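Local atomic coordinates of TssK (Serratia sp. FS14, PDB entry 5Y0E), a protein that probably forms part of the baseplate of the bacterial type VI secretion system and assembles here as a trimer. Residues H258-F263 with P287-H291; G40-G44 with G67-D71; G44-L50 with L166-R170; L209-R213 with I318-L322. One frame throughout, in Å; residues are numbered along the deposited sequence.

Contact 1 of 4, residues H258-F263 with P287-H291; sequences HPERLF and PVYDH
The first turn of helix 259-273 (phi/psi near -60/-35 from Pro-259) packs against loop 287-291, extended as far as Asp-290. The CA atoms of Phe-263 and Tyr-289 lie 6.9 Å apart. Tyr-289 (chi1 t) is the main bump. Its ring fills a hollow lined by Pro-259, Glu-260 and Phe-263. Glu-260 CB sits over the Tyr-289 ring face, 3.9 Å from its centroid. The Tyr-289 edge meets the Phe-263 (chi1 t) face in a T-shaped pair, centroids 5.4 Å apart, planes at 66°. Phe-263 CZ reaches Pro-287 CB at 4.3 Å. His-258 CE1 lies 3.6 Å from His-291 CE1, the rings near parallel but slid apart. This is a side-chain-capped helix N-terminus plugged by a loop aromatic: N-cap His-258 ND1 accepts from Glu-260 N at 2.9 Å. Tyr-289 OH and His-291 ND1 share a 2.6 Å hydrogen bond. Glu-260 OE2 hydrogen-bonds His-250 and salt-bridges Arg-261, both of the second subunit. Phe-263 and Tyr-289 also pack on helix 294-309, while Pro-259 and Leu-262 touch helix 197-222.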
loop_
_atom_site.group_PDB
_atom_site.type_symbol
_atom_site.label_atom_id
_atom_site.label_comp_id
_atom_site.label_asym_id
_atom_site.label_seq_id
_atom_site.Cartn_x
_atom_site.Cartn_y
_atom_site.Cartn_z
ATOM N N HIS A 258 5.285 -1.205 8.496
ATOM C CA HIS A 258 5.945 0.039 8.850
ATOM C C HIS A 258 5.001 1.232 8.653
ATOM O O HIS A 258 4.285 1.304 7.650
ATOM C CB HIS A 258 7.209 0.213 8.006
ATOM C CG HIS A 258 8.082 1.366 8.405
ATOM N ND1 HIS A 258 7.639 2.667 8.442
ATOM C CD2 HIS A 258 9.392 1.414 8.732
ATOM C CE1 HIS A 258 8.630 3.464 8.786
ATOM N NE2 HIS A 258 9.703 2.727 8.976
ATOM N N PRO A 259 4.990 2.177 9.597
ATOM C CA PRO A 259 4.086 3.339 9.518
ATOM C C PRO A 259 4.219 4.178 8.269
ATOM O O PRO A 259 3.227 4.728 7.802
ATOM C CB PRO A 259 4.488 4.161 10.748
ATOM C CG PRO A 259 5.032 3.175 11.684
ATOM C CD PRO A 259 5.647 2.077 10.906
ATOM N N GLU A 260 5.414 4.314 7.727
ATOM C CA GLU A 260 5.566 5.148 6.560
ATOM C C GLU A 260 4.801 4.576 5.395
ATOM O O GLU A 260 4.250 5.317 4.584
ATOM C CB GLU A 260 7.031 5.311 6.231
ATOM C CG GLU A 260 7.270 6.104 4.985
ATOM C CD GLU A 260 7.330 5.238 3.718
ATOM O OE1 GLU A 260 7.743 4.059 3.781
ATOM O OE2 GLU A 260 6.960 5.743 2.659
ATOM N N ARG A 261 4.719 3.266 5.315
ATOM C CA ARG A 261 3.979 2.676 4.232
ATOM C C ARG A 261 2.494 2.947 4.396
ATOM O O ARG A 261 1.804 3.306 3.439
ATOM C CB ARG A 261 4.303 1.187 4.183
ATOM C CG ARG A 261 3.668 0.437 3.077
ATOM C CD ARG A 261 3.909 -1.032 3.246
ATOM N NE ARG A 261 3.253 -1.787 2.197
ATOM C CZ ARG A 261 2.956 -3.065 2.286
ATOM N NH1 ARG A 261 3.271 -3.728 3.368
ATOM N NH2 ARG A 261 2.337 -3.667 1.296
ATOM N N LEU A 262 1.998 2.829 5.612
ATOM C CA LEU A 262 0.594 3.102 5.850
ATOM C C LEU A 262 0.255 4.562 5.591
ATOM O O LEU A 262 -0.821 4.875 5.075
ATOM C CB LEU A 262 0.254 2.721 7.270
ATOM C CG LEU A 262 -1.195 2.891 7.656
ATOM C CD1 LEU A 262 -2.080 1.869 6.998
ATOM C CD2 LEU A 262 -1.246 2.766 9.128
ATOM N N PHE A 263 1.160 5.462 5.947
ATOM C CA PHE A 263 0.902 6.874 5.790
ATOM C C PHE A 263 0.774 7.230 4.322
ATOM O O PHE A 263 -0.157 7.934 3.920
ATOM C CB PHE A 263 2.021 7.659 6.455
ATOM C CG PHE A 263 1.804 9.121 6.477
ATOM C CD1 PHE A 263 2.132 9.900 5.384
ATOM C CD2 PHE A 263 1.298 9.739 7.609
ATOM C CE1 PHE A 263 1.933 11.267 5.404
ATOM C CE2 PHE A 263 1.109 11.104 7.640
ATOM C CZ PHE A 263 1.422 11.863 6.540
ATOM N N PRO A 287 -0.199 17.244 4.802
ATOM C CA PRO A 287 0.478 16.584 5.915
ATOM C C PRO A 287 1.715 15.830 5.433
ATOM O O PRO A 287 1.684 15.165 4.409
ATOM C CB PRO A 287 -0.595 15.633 6.454
ATOM C CG PRO A 287 -1.839 16.159 5.944
ATOM C CD PRO A 287 -1.564 16.760 4.634
ATOM N N VAL A 288 2.810 15.951 6.171
ATOM C CA VAL A 288 4.094 15.388 5.779
ATOM C C VAL A 288 4.492 14.314 6.779
ATOM O O VAL A 288 4.516 14.563 7.985
ATOM C CB VAL A 288 5.187 16.463 5.678
ATOM C CG1 VAL A 288 6.519 15.791 5.419
ATOM C CG2 VAL A 288 4.872 17.459 4.561
ATOM N N TYR A 289 4.806 13.121 6.280
ATOM C CA TYR A 289 5.249 12.048 7.162
ATOM C C TYR A 289 6.418 12.501 8.017
ATOM O O TYR A 289 7.397 13.045 7.516
ATOM C CB TYR A 289 5.660 10.818 6.360
ATOM C CG TYR A 289 6.053 9.686 7.250
ATOM C CD1 TYR A 289 5.091 8.962 7.931
ATOM C CD2 TYR A 289 7.383 9.345 7.431
ATOM C CE1 TYR A 289 5.435 7.944 8.754
ATOM C CE2 TYR A 289 7.723 8.334 8.256
ATOM C CZ TYR A 289 6.748 7.628 8.908
ATOM O OH TYR A 289 7.081 6.612 9.740
ATOM N N ASP A 290 6.307 12.270 9.310
ATOM C CA ASP A 290 7.370 12.580 10.252
ATOM C C ASP A 290 7.510 11.357 11.135
ATOM O O ASP A 290 6.642 11.086 11.972
ATOM C CB ASP A 290 7.059 13.835 11.072
ATOM C CG ASP A 290 8.216 14.279 11.943
ATOM O OD1 ASP A 290 9.108 13.490 12.239
ATOM O OD2 ASP A 290 8.231 15.435 12.367
ATOM N N HIS A 291 8.603 10.621 10.948
ATOM C CA HIS A 291 8.764 9.382 11.692
ATOM C C HIS A 291 8.807 9.633 13.193
ATOM O O HIS A 291 8.354 8.798 13.972
ATOM C CB HIS A 291 10.023 8.651 11.221
ATOM C CG HIS A 291 10.091 7.222 11.659
ATOM N ND1 HIS A 291 9.153 6.288 11.292
ATOM C CD2 HIS A 291 10.974 6.576 12.452
ATOM C CE1 HIS A 291 9.456 5.128 11.837
ATOM N NE2 HIS A 291 10.557 5.275 12.544
#

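Contact 2 of 4, residues G40-G44 with G67-D71; sequences GCFWG and GIMPD
Residues 40-44 form a loop that enters strand 44-50. Residues 67-71 carry the end of strand 62-68 into a turn. Gly-44 and Ile-68 are an antiparallel hydrogen-bonded pair, CA atoms 5.4 Å apart. Both backbone bonds of the pair are made: Gly-44 N gives to Ile-68 O at 2.8 Å, and Ile-68 N gives to Gly-44 O at 2.9 Å. Gly-44 O also takes a CA-H...O contact from Gly-67 CA at 3.1 Å. Gly-44 (phi/psi 144/-170) and Gly-67 (163/-154) have backbone angles that would jam a CB against the preceding carbonyl. At Gly-67 a CB would also clash with Gly-44 O.

Phe-42 and Trp-43 both have chi1 p. The Phe-42 ring edge faces Pro-70 O, with CE1 3.5 Å away, and Ile-68 CG2 lies 4.2 Å from Phe-42 CD1. Trp-43 CB lies 3.7 Å from Pro-70 CA, and its CD1 is 4.2 Å from Pro-70 CG.

Several other polar groups find partners outside the segments. Trp-43 NE1 bonds to Asp-292, while Trp-43 O accepts from His-291 and Cys-41 O from His-258. Phe-42 O bonds to His-38 of the third subunit. Asp-71 forms a salt bridge with Arg-123. Gly-67 pairs its backbone with Phe-75.

The arrangement is a terminal pair of two neighbouring strands in the antiparallel sheet 44-50, 62-68, 74-78, a beta-meander.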
loop_
_atom_site.group_PDB
_atom_site.type_symbol
_atom_site.label_atom_id
_atom_site.label_comp_id
_atom_site.label_asym_id
_atom_site.label_seq_id
_atom_site.Cartn_x
_atom_site.Cartn_y
_atom_site.Cartn_z
ATOM N N GLY A 40 14.719 3.533 4.570
ATOM C CA GLY A 40 14.498 4.791 5.235
ATOM C C GLY A 40 13.682 4.588 6.497
ATOM O O GLY A 40 12.905 3.640 6.622
ATOM N N CYS A 41 13.869 5.495 7.444
ATOM C CA CYS A 41 13.133 5.465 8.707
ATOM C C CYS A 41 13.372 4.147 9.422
ATOM O O CYS A 41 12.441 3.487 9.876
ATOM C CB CYS A 41 11.637 5.710 8.491
ATOM S SG CYS A 41 11.240 7.203 7.587
ATOM N N PHE A 42 14.646 3.778 9.520
ATOM C CA PHE A 42 15.068 2.467 9.991
ATOM C C PHE A 42 15.106 2.340 11.505
ATOM O O PHE A 42 15.228 1.222 12.002
ATOM C CB PHE A 42 16.442 2.146 9.431
ATOM C CG PHE A 42 17.481 3.166 9.767
ATOM C CD1 PHE A 42 18.106 3.160 10.988
ATOM C CD2 PHE A 42 17.841 4.120 8.856
ATOM C CE1 PHE A 42 19.044 4.084 11.295
ATOM C CE2 PHE A 42 18.792 5.050 9.173
ATOM C CZ PHE A 42 19.390 5.027 10.386
ATOM N N TRP A 43 15.018 3.445 12.237
ATOM C CA TRP A 43 15.057 3.457 13.686
ATOM C C TRP A 43 13.650 3.466 14.253
ATOM O O TRP A 43 12.712 3.906 13.600
ATOM C CB TRP A 43 15.813 4.677 14.187
ATOM C CG TRP A 43 15.153 5.942 13.810
ATOM C CD1 TRP A 43 14.313 6.686 14.576
ATOM C CD2 TRP A 43 15.249 6.609 12.557
ATOM N NE1 TRP A 43 13.893 7.780 13.882
ATOM C CE2 TRP A 43 14.459 7.762 12.643
ATOM C CE3 TRP A 43 15.935 6.347 11.371
ATOM C CZ2 TRP A 43 14.336 8.655 11.592
ATOM C CZ3 TRP A 43 15.814 7.219 10.335
ATOM C CH2 TRP A 43 15.018 8.366 10.444
ATOM N N GLY A 44 13.509 2.973 15.462
ATOM C CA GLY A 44 12.263 3.056 16.182
ATOM C C GLY A 44 12.058 1.808 16.988
ATOM O O GLY A 44 12.944 0.973 17.093
ATOM N N GLY A 67 13.999 -2.767 19.168
ATOM C CA GLY A 67 13.976 -1.834 18.068
ATOM C C GLY A 67 15.384 -1.513 17.615
ATOM O O GLY A 67 16.296 -2.302 17.799
ATOM N N ILE A 68 15.529 -0.331 17.037
ATOM C CA ILE A 68 16.785 0.140 16.486
ATOM C C ILE A 68 16.960 1.614 16.819
ATOM O O ILE A 68 16.046 2.417 16.620
ATOM C CB ILE A 68 16.834 -0.086 14.967
ATOM C CG1 ILE A 68 17.097 -1.553 14.683
ATOM C CG2 ILE A 68 17.928 0.722 14.350
ATOM C CD1 ILE A 68 16.435 -2.037 13.474
ATOM N N MET A 69 18.125 1.968 17.307
ATOM C CA MET A 69 18.428 3.332 17.655
ATOM C C MET A 69 18.777 4.123 16.412
ATOM O O MET A 69 19.085 3.558 15.369
ATOM C CB MET A 69 19.580 3.368 18.649
ATOM C CG MET A 69 19.262 2.659 19.955
ATOM S SD MET A 69 17.910 3.387 20.919
ATOM C CE MET A 69 18.618 4.950 21.295
ATOM N N PRO A 70 18.706 5.444 16.483
ATOM C CA PRO A 70 18.982 6.243 15.288
ATOM C C PRO A 70 20.364 6.044 14.731
ATOM O O PRO A 70 20.564 6.271 13.537
ATOM C CB PRO A 70 18.769 7.675 15.780
ATOM C CG PRO A 70 17.741 7.525 16.779
ATOM C CD PRO A 70 17.996 6.232 17.495
ATOM N N ASP A 71 21.322 5.633 15.544
ATOM C CA ASP A 71 22.673 5.404 15.066
ATOM C C ASP A 71 22.863 4.018 14.468
ATOM O O ASP A 71 23.973 3.690 14.065
ATOM C CB ASP A 71 23.679 5.618 16.189
ATOM C CG ASP A 71 23.649 4.521 17.195
ATOM O OD1 ASP A 71 22.636 3.806 17.278
ATOM O OD2 ASP A 71 24.635 4.382 17.918
#

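Contact 3 of 4, residues G44-L50 with L166-R170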
loop_
_atom_site.group_PDB
_atom_site.type_symbol
_atom_site.label_atom_id
_atom_site.label_comp_id
_atom_site.label_asym_id
_atom_site.label_seq_id
_atom_site.Cartn_x
_atom_site.Cartn_y
_atom_site.Cartn_z
ATOM N N GLY A 44 13.509 2.973 15.462
ATOM C CA GLY A 44 12.263 3.056 16.182
ATOM C C GLY A 44 12.058 1.808 16.988
ATOM O O GLY A 44 12.944 0.973 17.093
ATOM N N PHE A 45 10.868 1.664 17.542
ATOM C CA PHE A 45 10.498 0.500 18.331
ATOM C C PHE A 45 9.721 -0.493 17.494
ATOM O O PHE A 45 8.852 -0.117 16.712
ATOM C CB PHE A 45 9.644 0.878 19.544
ATOM C CG PHE A 45 10.395 1.595 20.584
ATOM C CD1 PHE A 45 11.140 0.903 21.507
ATOM C CD2 PHE A 45 10.390 2.963 20.628
ATOM C CE1 PHE A 45 11.861 1.557 22.448
ATOM C CE2 PHE A 45 11.112 3.626 21.574
ATOM C CZ PHE A 45 11.852 2.918 22.484
ATOM N N LEU A 46 10.047 -1.761 17.679
ATOM C CA LEU A 46 9.170 -2.852 17.312
ATOM C C LEU A 46 8.199 -3.172 18.417
ATOM O O LEU A 46 7.058 -3.526 18.154
ATOM C CB LEU A 46 9.974 -4.107 17.016
ATOM C CG LEU A 46 10.717 -4.091 15.716
ATOM C CD1 LEU A 46 11.792 -5.098 15.832
ATOM C CD2 LEU A 46 9.744 -4.443 14.626
ATOM N N THR A 47 8.671 -3.109 19.647
ATOM C CA THR A 47 7.886 -3.430 20.816
ATOM C C THR A 47 8.270 -2.463 21.918
ATOM O O THR A 47 9.400 -1.977 21.973
ATOM C CB THR A 47 8.102 -4.876 21.273
ATOM O OG1 THR A 47 9.496 -5.128 21.463
ATOM C CG2 THR A 47 7.573 -5.826 20.258
ATOM N N LEU A 48 7.310 -2.175 22.784
ATOM C CA LEU A 48 7.508 -1.201 23.850
ATOM C C LEU A 48 6.486 -1.513 24.920
ATOM O O LEU A 48 5.288 -1.455 24.652
ATOM C CB LEU A 48 7.339 0.223 23.336
ATOM C CG LEU A 48 7.675 1.352 24.279
ATOM C CD1 LEU A 48 8.915 1.010 25.024
ATOM C CD2 LEU A 48 7.917 2.580 23.501
ATOM N N ASP A 49 6.945 -1.873 26.111
ATOM C CA ASP A 49 6.049 -2.176 27.214
ATOM C C ASP A 49 6.428 -1.328 28.413
ATOM O O ASP A 49 7.407 -1.616 29.106
ATOM C CB ASP A 49 6.075 -3.650 27.578
ATOM C CG ASP A 49 5.014 -3.997 28.609
ATOM O OD1 ASP A 49 4.088 -3.190 28.826
ATOM O OD2 ASP A 49 5.100 -5.083 29.210
ATOM N N LEU A 50 5.633 -0.308 28.673
ATOM C CA LEU A 50 5.865 0.538 29.824
ATOM C C LEU A 50 5.249 -0.092 31.067
ATOM O O LEU A 50 4.152 -0.650 31.021
ATOM C CB LEU A 50 5.275 1.914 29.559
ATOM C CG LEU A 50 5.811 3.050 30.387
ATOM C CD1 LEU A 50 5.831 4.268 29.522
ATOM C CD2 LEU A 50 4.909 3.245 31.581
ATOM N N LEU A 166 15.367 7.474 21.173
ATOM C CA LEU A 166 14.028 7.268 20.663
ATOM C C LEU A 166 13.037 7.766 21.700
ATOM O O LEU A 166 13.197 7.502 22.889
ATOM C CB LEU A 166 13.764 5.787 20.364
ATOM C CG LEU A 166 14.686 4.996 19.445
ATOM C CD1 LEU A 166 14.326 3.542 19.491
ATOM C CD2 LEU A 166 14.594 5.501 18.051
ATOM N N GLY A 167 11.998 8.464 21.259
ATOM C CA GLY A 167 11.027 8.987 22.196
ATOM C C GLY A 167 10.124 7.896 22.733
ATOM O O GLY A 167 9.663 7.033 21.998
ATOM N N VAL A 168 9.845 7.952 24.031
ATOM C CA VAL A 168 9.057 6.932 24.704
ATOM C C VAL A 168 7.682 7.449 25.109
ATOM O O VAL A 168 6.683 6.744 24.950
ATOM C CB VAL A 168 9.816 6.379 25.931
ATOM C CG1 VAL A 168 8.949 5.409 26.712
ATOM C CG2 VAL A 168 11.125 5.741 25.510
ATOM N N THR A 169 7.610 8.663 25.650
ATOM C CA THR A 169 6.379 9.149 26.249
ATOM C C THR A 169 6.564 10.590 26.689
ATOM O O THR A 169 7.664 11.142 26.654
ATOM C CB THR A 169 5.963 8.283 27.430
ATOM O OG1 THR A 169 4.604 8.548 27.748
ATOM C CG2 THR A 169 6.826 8.562 28.620
ATOM N N ARG A 170 5.462 11.193 27.108
ATOM C CA ARG A 170 5.481 12.547 27.646
ATOM C C ARG A 170 4.761 12.576 28.981
ATOM O O ARG A 170 3.645 12.060 29.111
ATOM C CB ARG A 170 4.843 13.542 26.684
ATOM C CG ARG A 170 4.427 14.845 27.333
ATOM C CD ARG A 170 3.879 15.833 26.304
ATOM N NE ARG A 170 4.946 16.593 25.689
ATOM C CZ ARG A 170 5.109 17.899 25.841
ATOM N NH1 ARG A 170 4.248 18.594 26.570
ATOM N NH2 ARG A 170 6.124 18.510 25.249
#
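This is a hydrophobic contact between two beta-sheets packed face to face, as in a beta-sandwich. Strand 44-50 is an outer strand of the three-stranded antiparallel sheet, and strand 163-174 belongs to the six-stranded mixed sheet. The two layers meet mainly through side chains, and no hydrogen bond crosses between the segments. Strands 47-50 and 166-170 cross at -33°, with axes 9.5 Å apart at closest approach. That spacing suits face-to-face packing of sheets.

The chain turns a corner at Leu-46. Leu-46 and Thr-47 both face Ser-66, a classic beta bulge. Val-168 and Thr-169 both face Val-98, a second one. Beyond the corner, Leu-48 and Leu-50 point toward the other segment while Thr-47 and Asp-49 take no part, as expected from strand alternation.

Val-168 is met by three side chains. Its CG1 is 4.4 Å from Leu-48 CD2 and 4.3 Å from Leu-50 CD1, and its CG2 is 4.2 Å from Phe-45 CZ. Leu-50 CD1 also reaches Thr-169 CG2 at 4.5 Å. Leu-100 of strand 96-103 packs on both Phe-45 and Val-168, and Leu-182 of strand 180-182 on Leu-50 and Thr-169.

The tightest approach is at Phe-45. Its CE2 is 3.6 Å from Leu-166 CB, and Leu-166 CD1 sits over the ring face, 4.0 Å from the centroid in a CH-pi contact.

Contact 4 of 4, residues L209-R213 with I318-L322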
loop_
_atom_site.group_PDB
_atom_site.type_symbol
_atom_site.label_atom_id
_atom_site.label_comp_id
_atom_site.label_asym_id
_atom_site.label_seq_id
_atom_site.Cartn_x
_atom_site.Cartn_y
_atom_site.Cartn_z
ATOM N N LEU A 209 -15.238 2.685 9.646
ATOM C CA LEU A 209 -15.839 3.738 8.861
ATOM C C LEU A 209 -16.029 3.281 7.428
ATOM O O LEU A 209 -17.124 3.401 6.863
ATOM C CB LEU A 209 -14.979 4.992 8.934
ATOM C CG LEU A 209 -15.632 6.262 8.396
ATOM C CD1 LEU A 209 -17.034 6.503 8.973
ATOM C CD2 LEU A 209 -14.752 7.407 8.746
ATOM N N LEU A 210 -14.987 2.703 6.835
ATOM C CA LEU A 210 -15.130 2.264 5.462
ATOM C C LEU A 210 -16.173 1.167 5.341
ATOM O O LEU A 210 -16.896 1.112 4.349
ATOM C CB LEU A 210 -13.794 1.816 4.908
ATOM C CG LEU A 210 -12.750 2.911 4.854
ATOM C CD1 LEU A 210 -11.412 2.333 4.475
ATOM C CD2 LEU A 210 -13.153 3.993 3.893
ATOM N N GLN A 211 -16.313 0.316 6.348
ATOM C CA GLN A 211 -17.367 -0.677 6.244
ATOM C C GLN A 211 -18.731 -0.023 6.351
ATOM O O GLN A 211 -19.672 -0.426 5.663
ATOM C CB GLN A 211 -17.188 -1.762 7.296
ATOM C CG GLN A 211 -16.004 -2.668 7.014
ATOM C CD GLN A 211 -15.488 -3.344 8.250
ATOM O OE1 GLN A 211 -15.780 -2.922 9.359
ATOM N NE2 GLN A 211 -14.708 -4.390 8.070
ATOM N N GLN A 212 -18.848 1.008 7.180
ATOM C CA GLN A 212 -20.133 1.664 7.337
ATOM C C GLN A 212 -20.532 2.390 6.056
ATOM O O GLN A 212 -21.633 2.189 5.536
ATOM C CB GLN A 212 -20.084 2.599 8.540
ATOM C CG GLN A 212 -20.059 1.857 9.859
ATOM C CD GLN A 212 -19.383 2.617 10.990
ATOM O OE1 GLN A 212 -18.953 3.740 10.829
ATOM N NE2 GLN A 212 -19.293 1.992 12.143
ATOM N N ARG A 213 -19.631 3.182 5.494
ATOM C CA ARG A 213 -20.029 3.971 4.343
ATOM C C ARG A 213 -20.243 3.092 3.131
ATOM O O ARG A 213 -21.113 3.363 2.299
ATOM C CB ARG A 213 -18.991 5.054 4.054
ATOM C CG ARG A 213 -18.884 6.096 5.150
ATOM C CD ARG A 213 -20.220 6.552 5.612
ATOM N NE ARG A 213 -21.039 7.067 4.531
ATOM C CZ ARG A 213 -22.359 6.926 4.475
ATOM N NH1 ARG A 213 -23.002 6.277 5.436
ATOM N NH2 ARG A 213 -23.025 7.408 3.437
ATOM N N ILE A 318 -21.992 8.714 16.660
ATOM C CA ILE A 318 -20.960 7.810 16.219
ATOM C C ILE A 318 -21.571 6.481 15.918
ATOM O O ILE A 318 -22.285 5.968 16.712
ATOM C CB ILE A 318 -19.916 7.633 17.320
ATOM C CG1 ILE A 318 -18.983 8.812 17.343
ATOM C CG2 ILE A 318 -19.066 6.426 17.075
ATOM C CD1 ILE A 318 -18.243 8.952 18.633
ATOM N N GLN A 319 -21.290 5.914 14.765
ATOM C CA GLN A 319 -21.875 4.647 14.415
ATOM C C GLN A 319 -21.073 3.507 14.975
ATOM O O GLN A 319 -19.886 3.561 15.013
ATOM C CB GLN A 319 -21.976 4.530 12.912
ATOM C CG GLN A 319 -22.676 3.301 12.421
ATOM C CD GLN A 319 -22.979 3.374 10.964
ATOM O OE1 GLN A 319 -22.634 4.318 10.313
ATOM N NE2 GLN A 319 -23.621 2.373 10.452
ATOM N N LEU A 320 -21.730 2.459 15.411
ATOM C CA LEU A 320 -21.012 1.347 15.944
ATOM C C LEU A 320 -21.159 0.202 14.994
ATOM O O LEU A 320 -22.225 -0.073 14.544
ATOM C CB LEU A 320 -21.592 0.959 17.280
ATOM C CG LEU A 320 -20.968 1.540 18.532
ATOM C CD1 LEU A 320 -20.795 3.032 18.452
ATOM C CD2 LEU A 320 -21.846 1.198 19.707
ATOM N N THR A 321 -20.077 -0.478 14.697
ATOM C CA THR A 321 -20.122 -1.586 13.788
ATOM C C THR A 321 -20.638 -2.844 14.433
ATOM O O THR A 321 -20.142 -3.268 15.441
ATOM C CB THR A 321 -18.729 -1.896 13.263
ATOM O OG1 THR A 321 -18.036 -0.679 13.020
ATOM C CG2 THR A 321 -18.811 -2.672 11.998
ATOM N N LEU A 322 -21.642 -3.442 13.834
ATOM C CA LEU A 322 -22.179 -4.661 14.351
ATOM C C LEU A 322 -21.380 -5.768 13.735
ATOM O O LEU A 322 -21.512 -6.070 12.573
ATOM C CB LEU A 322 -23.627 -4.804 13.966
ATOM C CG LEU A 322 -24.612 -3.943 14.717
ATOM C CD1 LEU A 322 -25.935 -4.062 14.007
ATOM C CD2 LEU A 322 -24.752 -4.390 16.150
#
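Gln-212 lays its side chain along that of Gln-319, with Gln-212 CG 3.5 Å from Gln-319 CD. It is the residue most covered in this contact, which joins helix 197-222 to strand 317-324. The CA atoms of Gln-212 and Thr-321 are 7.2 Å apart. The CA-to-CB bonds of Gln-211, Gln-212, Gln-319 and Thr-321 all point toward the opposite segment.

The amide end of Gln-212 reaches the strand backbone. Its NE2 gives a weak hydrogen bond to Gln-319 O, at 3.3 Å with an angle of 131°. The same NE2 lies 3.1 Å from Thr-321 OG1. Gln-211 adds a lighter touch at the edge, with OE1 4.0 Å from Thr-321 CG2.

Leu-210 and Leu-320 serve other neighbours. Leu-210 packs on helix 229-253 and on Leu-309 of helix 294-309. Leu-320 points away from the helix and touches Phe-439 of strand 436-443, to which its backbone is also hydrogen-bonded. The contact thus joins the helical bundle to the eight-stranded antiparallel sheet near the C-terminus.

Only 229 Å² is buried, both sides summed. With one weak hydrogen bond and no apolar side-chain pair across it, this is a small polar surface contact rather than a shared hydrophobic core.

How the contacts relate
Contacts 2 and 3 come first along the chain and share Gly-44. Their centres are 12 Å apart and their segments alternate. Leu-166 of the mixed sheet packs on Trp-43 and Pro-70, in the loops flanking strands of the small sheet. Contact 1 lies in the helical part, 14 Å from contact 2 between centres. The two touch through His-258 and His-291, which probably bond to Cys-41 O and Trp-43 O. Contact 1 is nested inside the loop closed by contact 4, which lies about 36 Å from contact 2 between centres. The helices thus link the N-terminal sheets to the C-terminal sheet. Contacts 1, 2 and 3 also meet other subunits, whereas no other chain of the assembly touches contact 4.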